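ADP-dependent (S)-NAD(P)H-hydrate dehydratase (Streptococcus mutans, PDB 3BGK) probably catalyses the ADP-dependent dehydration of the S-form of NAD(P)HX, a damaged hydrated form of NAD(P)H, with release of AMP and phosphate. Local coordinates at residues K95-I98 and T99-H102; Q244-G247 and G248-D251; L140-T143 and T144-V147; R297-A300 and E301-R304. One frame throughout, in Å; residues are numbered along the deposited sequence.

Contact 1: residues K95-I98 and T99-H102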
loop_
_atom_site.group_PDB
_atom_site.type_symbol
_atom_site.label_atom_id
_atom_site.label_comp_id
_atom_site.label_asym_id
_atom_site.label_seq_id
_atom_site.Cartn_x
_atom_site.Cartn_y
_atom_site.Cartn_z
ATOM N N LYS A 95 14.036 1.434 -12.531
ATOM C CA LYS A 95 13.360 2.732 -12.476
ATOM C C LYS A 95 11.850 2.639 -12.181
ATOM O O LYS A 95 11.362 3.273 -11.242
ATOM C CB LYS A 95 13.639 3.456 -13.806
ATOM C CG LYS A 95 12.800 4.683 -14.139
ATOM C CD LYS A 95 12.899 4.982 -15.644
ATOM N N ASP A 96 11.125 1.840 -12.968
ATOM C CA ASP A 96 9.653 1.712 -12.851
ATOM C C ASP A 96 9.169 0.814 -11.695
ATOM O O ASP A 96 7.979 0.534 -11.576
ATOM C CB ASP A 96 9.048 1.208 -14.176
ATOM C CG ASP A 96 9.453 2.061 -15.384
ATOM O OD1 ASP A 96 9.265 1.589 -16.528
ATOM O OD2 ASP A 96 9.956 3.195 -15.201
ATOM N N ASN A 97 10.096 0.374 -10.848
ATOM C CA ASN A 97 9.796 -0.548 -9.757
ATOM C C ASN A 97 10.049 0.085 -8.383
ATOM O O ASN A 97 9.719 -0.498 -7.343
ATOM C CB ASN A 97 10.623 -1.826 -9.931
ATOM C CG ASN A 97 10.358 -2.851 -8.854
ATOM O OD1 ASN A 97 9.214 -3.228 -8.598
ATOM N ND2 ASN A 97 11.424 -3.317 -8.219
ATOM N N ILE A 98 10.627 1.283 -8.395
ATOM C CA ILE A 98 10.956 2.014 -7.165
ATOM C C ILE A 98 9.704 2.441 -6.384
ATOM O O ILE A 98 9.690 2.360 -5.149
ATOM C CB ILE A 98 11.883 3.227 -7.458
ATOM C CG1 ILE A 98 13.279 2.735 -7.856
ATOM C CG2 ILE A 98 11.973 4.170 -6.246
ATOM C CD1 ILE A 98 14.042 3.677 -8.764
ATOM N N THR A 99 8.664 2.876 -7.099
ATOM C CA THR A 99 7.414 3.310 -6.466
ATOM C C THR A 99 6.759 2.175 -5.675
ATOM O O THR A 99 6.326 2.366 -4.528
ATOM C CB THR A 99 6.405 3.872 -7.498
ATOM O OG1 THR A 99 6.989 4.981 -8.183
ATOM C CG2 THR A 99 5.124 4.347 -6.815
ATOM N N ALA A 100 6.678 1.004 -6.306
ATOM C CA ALA A 100 6.098 -0.183 -5.688
ATOM C C ALA A 100 6.910 -0.629 -4.473
ATOM O O ALA A 100 6.339 -1.002 -3.447
ATOM C CB ALA A 100 5.972 -1.311 -6.707
ATOM N N LEU A 101 8.236 -0.565 -4.583
ATOM C CA LEU A 101 9.112 -0.876 -3.455
ATOM C C LEU A 101 8.817 0.048 -2.284
ATOM O O LEU A 101 8.679 -0.406 -1.143
ATOM C CB LEU A 101 10.596 -0.768 -3.831
ATOM C CG LEU A 101 11.565 -0.974 -2.652
ATOM C CD1 LEU A 101 11.962 -2.427 -2.485
ATOM C CD2 LEU A 101 12.784 -0.115 -2.792
ATOM N N HIS A 102 8.714 1.345 -2.566
ATOM C CA HIS A 102 8.468 2.319 -1.503
ATOM C C HIS A 102 7.063 2.273 -0.938
ATOM O O HIS A 102 6.848 2.685 0.204
ATOM C CB HIS A 102 8.849 3.728 -1.927
ATOM C CG HIS A 102 10.313 3.989 -1.828
ATOM N ND1 HIS A 102 10.982 4.821 -2.695
ATOM C CD2 HIS A 102 11.245 3.501 -0.977
ATOM C CE1 HIS A 102 12.261 4.848 -2.375
ATOM N NE2 HIS A 102 12.446 4.062 -1.330
#
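Asn97 and Ile98 meet Leu101 and His102 in a local contact that winds the opening turn of helix 98-104, just beyond the loop that leaves strand 88-93. The backbone evidence is two consecutive bonds of i to i+4 spacing. Leu101 N donates to Asn97 O at 3.1 Å, and His102 N donates to Ile98 O at 2.9 Å, with an N-H...O angle of 158°. Both carbonyls therefore already accept helical bonds.

On one flank the side chains of Ile98 and His102 run alongside each other, pointing the same way. The methyl CG2 of Ile98 does the touching, 3.7 Å from His102 ND1 and 3.9 Å from His102 CE1. That branch stands anti to the backbone N, which carries it forward along the helix toward the ring. The rotation of the imidazole is tied down by a hydrogen bond from NE2 to Ala108 O, beyond the helix. Leu101 contributes at its base, its CB lying 3.5 Å from Ile98 O. The OD1 of Asn97 only brushes Ala100 CB, at 4.2 Å, while its ND2 is bonded to Thr93 OG1.

Ile98, Leu101 and His102 all pack on Ala110 of strand 109-112, and Leu101 also reaches Val91 of strand 88-93. Asn97 and Ala100 lean on Ile75 of helix 71-83. Thr99 packs against Thr99 of the third subunit and Asp96 of the second, so this short helix joins strand 109-112, the outermost of this chain's sheet, to the tetramer interface.

Contact 2: residues Q244-G247 and G248-D251. With PO4 (phosphate ion), chain B.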
loop_
_atom_site.group_PDB
_atom_site.type_symbol
_atom_site.label_atom_id
_atom_site.label_comp_id
_atom_site.label_asym_id
_atom_site.label_seq_id
_atom_site.Cartn_x
_atom_site.Cartn_y
_atom_site.Cartn_z
ATOM N N GLN A 244 5.024 -23.688 1.958
ATOM C CA GLN A 244 6.078 -22.791 1.513
ATOM C C GLN A 244 6.267 -22.811 0.003
ATOM O O GLN A 244 7.012 -21.989 -0.543
ATOM C CB GLN A 244 7.393 -23.155 2.189
ATOM C CG GLN A 244 7.558 -22.553 3.562
ATOM C CD GLN A 244 8.841 -22.982 4.218
ATOM O OE1 GLN A 244 9.805 -22.217 4.280
ATOM N NE2 GLN A 244 8.874 -24.219 4.695
ATOM N N ALA A 245 5.602 -23.746 -0.671
ATOM C CA ALA A 245 5.783 -23.930 -2.110
ATOM C C ALA A 245 5.003 -22.887 -2.914
ATOM O O ALA A 245 4.107 -23.221 -3.702
ATOM C CB ALA A 245 5.393 -25.341 -2.516
ATOM N N THR A 246 5.359 -21.622 -2.701
ATOM C CA THR A 246 4.661 -20.496 -3.315
ATOM C C THR A 246 5.659 -19.455 -3.809
ATOM O O THR A 246 6.751 -19.316 -3.248
ATOM C CB THR A 246 3.611 -19.871 -2.351
ATOM O OG1 THR A 246 2.897 -18.825 -3.018
ATOM C CG2 THR A 246 4.262 -19.306 -1.100
ATOM N N GLY A 247 5.281 -18.746 -4.872
ATOM C CA GLY A 247 6.172 -17.797 -5.542
ATOM C C GLY A 247 6.697 -16.729 -4.603
ATOM O O GLY A 247 5.927 -16.154 -3.834
ATOM N N GLY A 248 8.006 -16.491 -4.656
ATOM C CA GLY A 248 8.657 -15.482 -3.834
ATOM C C GLY A 248 9.307 -15.969 -2.549
ATOM O O GLY A 248 9.919 -15.180 -1.824
HETATM N N MSE A 249 9.173 -17.264 -2.268
HETATM C CA MSE A 249 9.709 -17.875 -1.051
HETATM C C MSE A 249 11.232 -17.777 -0.986
HETATM O O MSE A 249 11.796 -17.512 0.072
HETATM C CB MSE A 249 9.254 -19.339 -0.940
HETATM C CG MSE A 249 9.563 -20.024 0.401
HETATM SE SE MSE A 249 8.806 -19.141 1.983
HETATM C CE MSE A 249 6.942 -19.065 1.428
ATOM N N GLY A 250 11.886 -17.978 -2.123
ATOM C CA GLY A 250 13.347 -17.896 -2.208
ATOM C C GLY A 250 13.893 -16.486 -2.052
ATOM O O GLY A 250 14.949 -16.285 -1.430
ATOM N N ASP A 251 13.173 -15.513 -2.615
ATOM C CA ASP A 251 13.546 -14.106 -2.516
ATOM C C ASP A 251 13.575 -13.674 -1.051
ATOM O O ASP A 251 14.542 -13.054 -0.597
ATOM C CB ASP A 251 12.592 -13.227 -3.330
ATOM C CG ASP A 251 12.430 -13.708 -4.761
ATOM O OD1 ASP A 251 13.452 -13.869 -5.462
ATOM O OD2 ASP A 251 11.274 -13.919 -5.192
HETATM P P PO4 B . 10.974 -18.215 -5.558
HETATM O O1 PO4 B . 9.564 -18.134 -6.103
HETATM O O2 PO4 B . 11.885 -18.636 -6.692
HETATM O O3 PO4 B . 11.424 -16.862 -5.054
HETATM O O4 PO4 B . 11.048 -19.219 -4.422
#
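Thr246 to Met249 form a type II beta turn leading into the Gly248-Met249-Gly250-Asp251 sequence, which fits the GXGD anion hole of ribokinase-like folds; a phosphate ion sits at this helix start. The turn is closed by a weak bond from Met249 N to Thr246 O, 3.3 Å long. Gly248, the N-cap, has a positive phi of 97°, a conformation in which a side chain would clash with Gly247 O.

The phosphate is gripped by backbone N-H groups. Gly248 N reaches its O1 at 2.7 Å and nearly straight (169°), Gly250 N its O4 at 2.7 Å, and Asp251 N its O3 at 3.3 Å. The helix end probably adds electrostatic attraction. Gly250 and Asp251 are predicted to bind AMP and NADPHX respectively.

Away from the ion, the selenomethionine side chain of Met249 folds back, bent at chi2 (58°) and chi3, and crosses Thr246 and Gln244 at about right angles. Its CE lies 3.7 Å from Thr246 CG2, and its SE 4.0 Å from Gln244 CG.

His186 NE2 also bonds the phosphate. Around the turn, Gln244 packs on helix 268-287, Thr246 on Pro295 of helix 295-310, and Asp251 on Ala73 and Met76 of helix 71-83.

Contact 3: residues L140-T143 and T144-V147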
loop_
_atom_site.group_PDB
_atom_site.type_symbol
_atom_site.label_atom_id
_atom_site.label_comp_id
_atom_site.label_asym_id
_atom_site.label_seq_id
_atom_site.Cartn_x
_atom_site.Cartn_y
_atom_site.Cartn_z
ATOM N N LEU A 140 21.106 -5.466 -19.700
ATOM C CA LEU A 140 21.227 -4.650 -18.486
ATOM C C LEU A 140 21.723 -5.457 -17.277
ATOM O O LEU A 140 22.497 -4.950 -16.466
ATOM C CB LEU A 140 19.903 -3.935 -18.162
ATOM C CG LEU A 140 19.827 -3.093 -16.878
ATOM C CD1 LEU A 140 20.882 -1.981 -16.851
ATOM C CD2 LEU A 140 18.426 -2.523 -16.672
ATOM N N ALA A 141 21.278 -6.708 -17.174
ATOM C CA ALA A 141 21.692 -7.608 -16.096
ATOM C C ALA A 141 23.182 -7.963 -16.175
ATOM O O ALA A 141 23.881 -7.948 -15.157
ATOM C CB ALA A 141 20.836 -8.863 -16.103
ATOM N N GLN A 142 23.659 -8.276 -17.380
ATOM C CA GLN A 142 25.076 -8.600 -17.604
ATOM C C GLN A 142 26.019 -7.410 -17.415
ATOM O O GLN A 142 27.124 -7.573 -16.896
ATOM C CB GLN A 142 25.294 -9.228 -18.986
ATOM C CG GLN A 142 25.744 -10.690 -18.937
ATOM C CD GLN A 142 27.133 -10.871 -18.312
ATOM O OE1 GLN A 142 27.319 -11.692 -17.412
ATOM N NE2 GLN A 142 28.109 -10.105 -18.793
ATOM N N THR A 143 25.581 -6.228 -17.854
ATOM C CA THR A 143 26.335 -4.988 -17.656
ATOM C C THR A 143 26.490 -4.744 -16.155
ATOM O O THR A 143 27.597 -4.490 -15.667
ATOM C CB THR A 143 25.641 -3.781 -18.353
ATOM O OG1 THR A 143 25.695 -3.955 -19.775
ATOM C CG2 THR A 143 26.318 -2.458 -17.996
ATOM N N THR A 144 25.374 -4.865 -15.438
ATOM C CA THR A 144 25.327 -4.706 -13.992
ATOM C C THR A 144 26.131 -5.760 -13.251
ATOM O O THR A 144 26.877 -5.423 -12.327
ATOM C CB THR A 144 23.892 -4.764 -13.478
ATOM O OG1 THR A 144 23.103 -3.807 -14.192
ATOM C CG2 THR A 144 23.848 -4.460 -11.989
ATOM N N PHE A 145 25.970 -7.025 -13.633
ATOM C CA PHE A 145 26.740 -8.098 -13.016
ATOM C C PHE A 145 28.215 -7.726 -13.030
ATOM O O PHE A 145 28.895 -7.806 -12.002
ATOM C CB PHE A 145 26.539 -9.426 -13.746
ATOM C CG PHE A 145 27.231 -10.588 -13.087
ATOM C CD1 PHE A 145 26.553 -11.391 -12.175
ATOM C CD2 PHE A 145 28.559 -10.875 -13.371
ATOM C CE1 PHE A 145 27.190 -12.464 -11.560
ATOM C CE2 PHE A 145 29.203 -11.939 -12.759
ATOM C CZ PHE A 145 28.521 -12.736 -11.857
ATOM N N ASP A 146 28.683 -7.289 -14.200
ATOM C CA ASP A 146 30.091 -6.976 -14.419
ATOM C C ASP A 146 30.576 -5.715 -13.703
ATOM O O ASP A 146 31.754 -5.622 -13.361
ATOM C CB ASP A 146 30.405 -6.924 -15.919
ATOM C CG ASP A 146 30.376 -8.301 -16.573
ATOM O OD1 ASP A 146 30.844 -9.285 -15.956
ATOM O OD2 ASP A 146 29.885 -8.397 -17.714
ATOM N N VAL A 147 29.677 -4.757 -13.476
ATOM C CA VAL A 147 30.002 -3.569 -12.677
ATOM C C VAL A 147 30.276 -4.008 -11.242
ATOM O O VAL A 147 31.353 -3.749 -10.694
ATOM C CB VAL A 147 28.872 -2.496 -12.706
ATOM C CG1 VAL A 147 29.160 -1.365 -11.717
ATOM C CG2 VAL A 147 28.707 -1.932 -14.104
#
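Leu140-Thr143 and Thr144-Val147 are successive turns of helix 139-151, the helix of the beta-alpha-beta unit between strands 128-131 and 157-161, joined by four i to i+4 backbone bonds. The shortest runs from Phe145 N to Ala141 O at 2.7 Å. Asp146 N lies 3.1 Å from Gln142 O. Thr144 adds a fifth bond: with OG1 anti to its own carbonyl carbon (chi1 -54°), the hydroxyl bends back and donates to Leu140 O at 2.6 Å. It reaches that oxygen from the face opposite to the one used by Thr144 N.

Gln142 and Asp146 pair one turn apart. The glutamine chain, bent at chi2, brings NE2 to 2.7 Å from Asp146 OD2, but the N-H...O angle of 115° makes this bond weak, and the amide and carboxylate planes stand 70° apart. Val147 CG2 tucks to 3.2 Å from Thr143 O.

Thr144 and Val147 face Leu119 of helix 116-125, while Phe145 packs on helix 163-170. The buried threonine hydroxyl is satisfied within its own helix. Asp146 OD2 also lies 3.0 Å from Gln142 O, a pairing of acceptors that the weak NE2 bond, and a long, weak ion pair from Asp146 OD1 to Arg171 NE, probably ease in part.

Contact 4: residues R297-A300 and E301-R304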
loop_
_atom_site.group_PDB
_atom_site.type_symbol
_atom_site.label_atom_id
_atom_site.label_comp_id
_atom_site.label_asym_id
_atom_site.label_seq_id
_atom_site.Cartn_x
_atom_site.Cartn_y
_atom_site.Cartn_z
ATOM N N ARG A 297 4.065 -12.486 4.347
ATOM C CA ARG A 297 3.497 -12.757 5.668
ATOM C C ARG A 297 4.593 -13.204 6.632
ATOM O O ARG A 297 4.516 -12.927 7.829
ATOM C CB ARG A 297 2.397 -13.828 5.627
ATOM C CG ARG A 297 1.291 -13.636 4.594
ATOM C CD ARG A 297 0.214 -12.662 5.033
ATOM N NE ARG A 297 -0.843 -12.561 4.021
ATOM C CZ ARG A 297 -0.814 -11.742 2.968
ATOM N NH1 ARG A 297 -1.827 -11.734 2.107
ATOM N NH2 ARG A 297 0.219 -10.930 2.772
ATOM N N ILE A 298 5.596 -13.910 6.105
ATOM C CA ILE A 298 6.760 -14.348 6.885
ATOM C C ILE A 298 7.622 -13.156 7.313
ATOM O O ILE A 298 8.077 -13.089 8.455
ATOM C CB ILE A 298 7.624 -15.340 6.082
ATOM C CG1 ILE A 298 6.913 -16.687 5.965
ATOM C CG2 ILE A 298 8.997 -15.525 6.717
ATOM C CD1 ILE A 298 7.588 -17.661 5.012
ATOM N N SER A 299 7.840 -12.230 6.377
ATOM C CA SER A 299 8.618 -11.014 6.617
ATOM C C SER A 299 8.052 -10.160 7.741
ATOM O O SER A 299 8.808 -9.621 8.561
ATOM C CB SER A 299 8.724 -10.180 5.338
ATOM O OG SER A 299 9.636 -10.774 4.437
ATOM N N ALA A 300 6.727 -10.048 7.772
ATOM C CA ALA A 300 6.017 -9.272 8.783
ATOM C C ALA A 300 6.254 -9.796 10.204
ATOM O O ALA A 300 6.196 -9.022 11.175
ATOM C CB ALA A 300 4.521 -9.245 8.464
ATOM N N GLU A 301 6.534 -11.097 10.311
ATOM C CA GLU A 301 6.698 -11.782 11.601
ATOM C C GLU A 301 8.127 -11.821 12.122
ATOM O O GLU A 301 8.341 -12.088 13.306
ATOM C CB GLU A 301 6.161 -13.214 11.513
ATOM C CG GLU A 301 4.663 -13.310 11.202
ATOM C CD GLU A 301 3.801 -12.618 12.242
ATOM O OE1 GLU A 301 4.063 -12.778 13.458
ATOM O OE2 GLU A 301 2.860 -11.902 11.843
ATOM N N ILE A 302 9.092 -11.533 11.247
ATOM C CA ILE A 302 10.523 -11.694 11.540
ATOM C C ILE A 302 11.006 -11.109 12.877
ATOM O O ILE A 302 11.522 -11.865 13.700
ATOM C CB ILE A 302 11.433 -11.231 10.352
ATOM C CG1 ILE A 302 11.242 -12.147 9.139
ATOM C CG2 ILE A 302 12.907 -11.233 10.763
ATOM C CD1 ILE A 302 11.897 -11.657 7.866
ATOM N N THR A 303 10.853 -9.802 13.109
ATOM C CA THR A 303 11.386 -9.227 14.361
ATOM C C THR A 303 10.748 -9.735 15.639
ATOM O O THR A 303 11.434 -9.876 16.643
ATOM C CB THR A 303 11.405 -7.683 14.441
ATOM O OG1 THR A 303 10.266 -7.122 13.778
ATOM C CG2 THR A 303 12.673 -7.161 13.864
ATOM N N ARG A 304 9.443 -9.989 15.612
ATOM C CA ARG A 304 8.775 -10.546 16.788
ATOM C C ARG A 304 9.422 -11.875 17.179
ATOM O O ARG A 304 9.620 -12.150 18.363
ATOM C CB ARG A 304 7.270 -10.717 16.556
ATOM C CG ARG A 304 6.528 -11.245 17.774
ATOM C CD ARG A 304 5.051 -11.529 17.491
ATOM N NE ARG A 304 4.835 -12.421 16.347
ATOM C CZ ARG A 304 5.042 -13.739 16.359
ATOM N NH1 ARG A 304 5.497 -14.347 17.454
ATOM N NH2 ARG A 304 4.804 -14.453 15.264
HETATM O O HOH W 1 7.109 -9.086 13.665
#
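Ile298 and Ser299 meet Glu301 and Ile302 across a kink in helix 295-310, where i to i+3 bonds appear: Glu301 N donates to Ile298 O at 3.1 Å, and Ile302 N bonds weakly to Ser299 O at 3.3 Å. The first of these donors stands well above the carbonyl plane, 63° out of it, as expected for a tightened turn. Farther on, the N atoms of Thr303 and Arg304 find no acceptor in the preceding turn. A water mends the break for one of them, donating to Ala300 O at 2.7 Å and accepting from Arg304 N at 3.2 Å.

Glu301 is bent at chi2 (-60°), and its CG lies 3.4 Å from Arg297 O, ahead of the carbonyl and close to the line of its C=O bond. Its carboxylate turns the other way along the helix, toward Arg304. Arg304 NH2 forms a salt bridge with Glu301 OE1 at 2.6 Å, and Arg304 NE adds a weak second bond to the same oxygen. OE1 is approached on its anti side and lies almost within the guanidinium plane, 2° from it, so one oxygen meets two N-H groups at an edge of the arginine. Ile302 folds its CD1 against Ser299, 3.6 Å from CA.

Ile298 and Glu301 both pack on Ile282 of helix 268-287. Ile302 touches Met256 and Ser299 touches Thr252, both of helix 249-263, and Ser299 also leans on Ala80 of helix 71-83. Toward other chains, Arg297 packs on Asn83 of the third subunit and Thr303 on Val292 of the second.

All four contacts lie at or along helices, but their settings differ. Contact 1 is the buried one, wedged between strand 109-112 and neighbouring subunits; contacts 2, 3 and 4 are partly buried, and contact 3 meets no other chain. Contacts 2 and 4 touch directly, Met249 SE lying 3.6 Å from Ile298 CD1, which joins the phosphate-binding helix start to the C-terminal helix; both also pack against helices 268-287 and 71-83. Contacts 3 and 4 sit on opposite sides of the chain's centre, their centres about 32 Å apart. Chemistry follows place: backbone N-H groups hold an anion in contact 2, contact 3 keeps regular helical bonding, and water and a salt bridge accompany contact 4's kink.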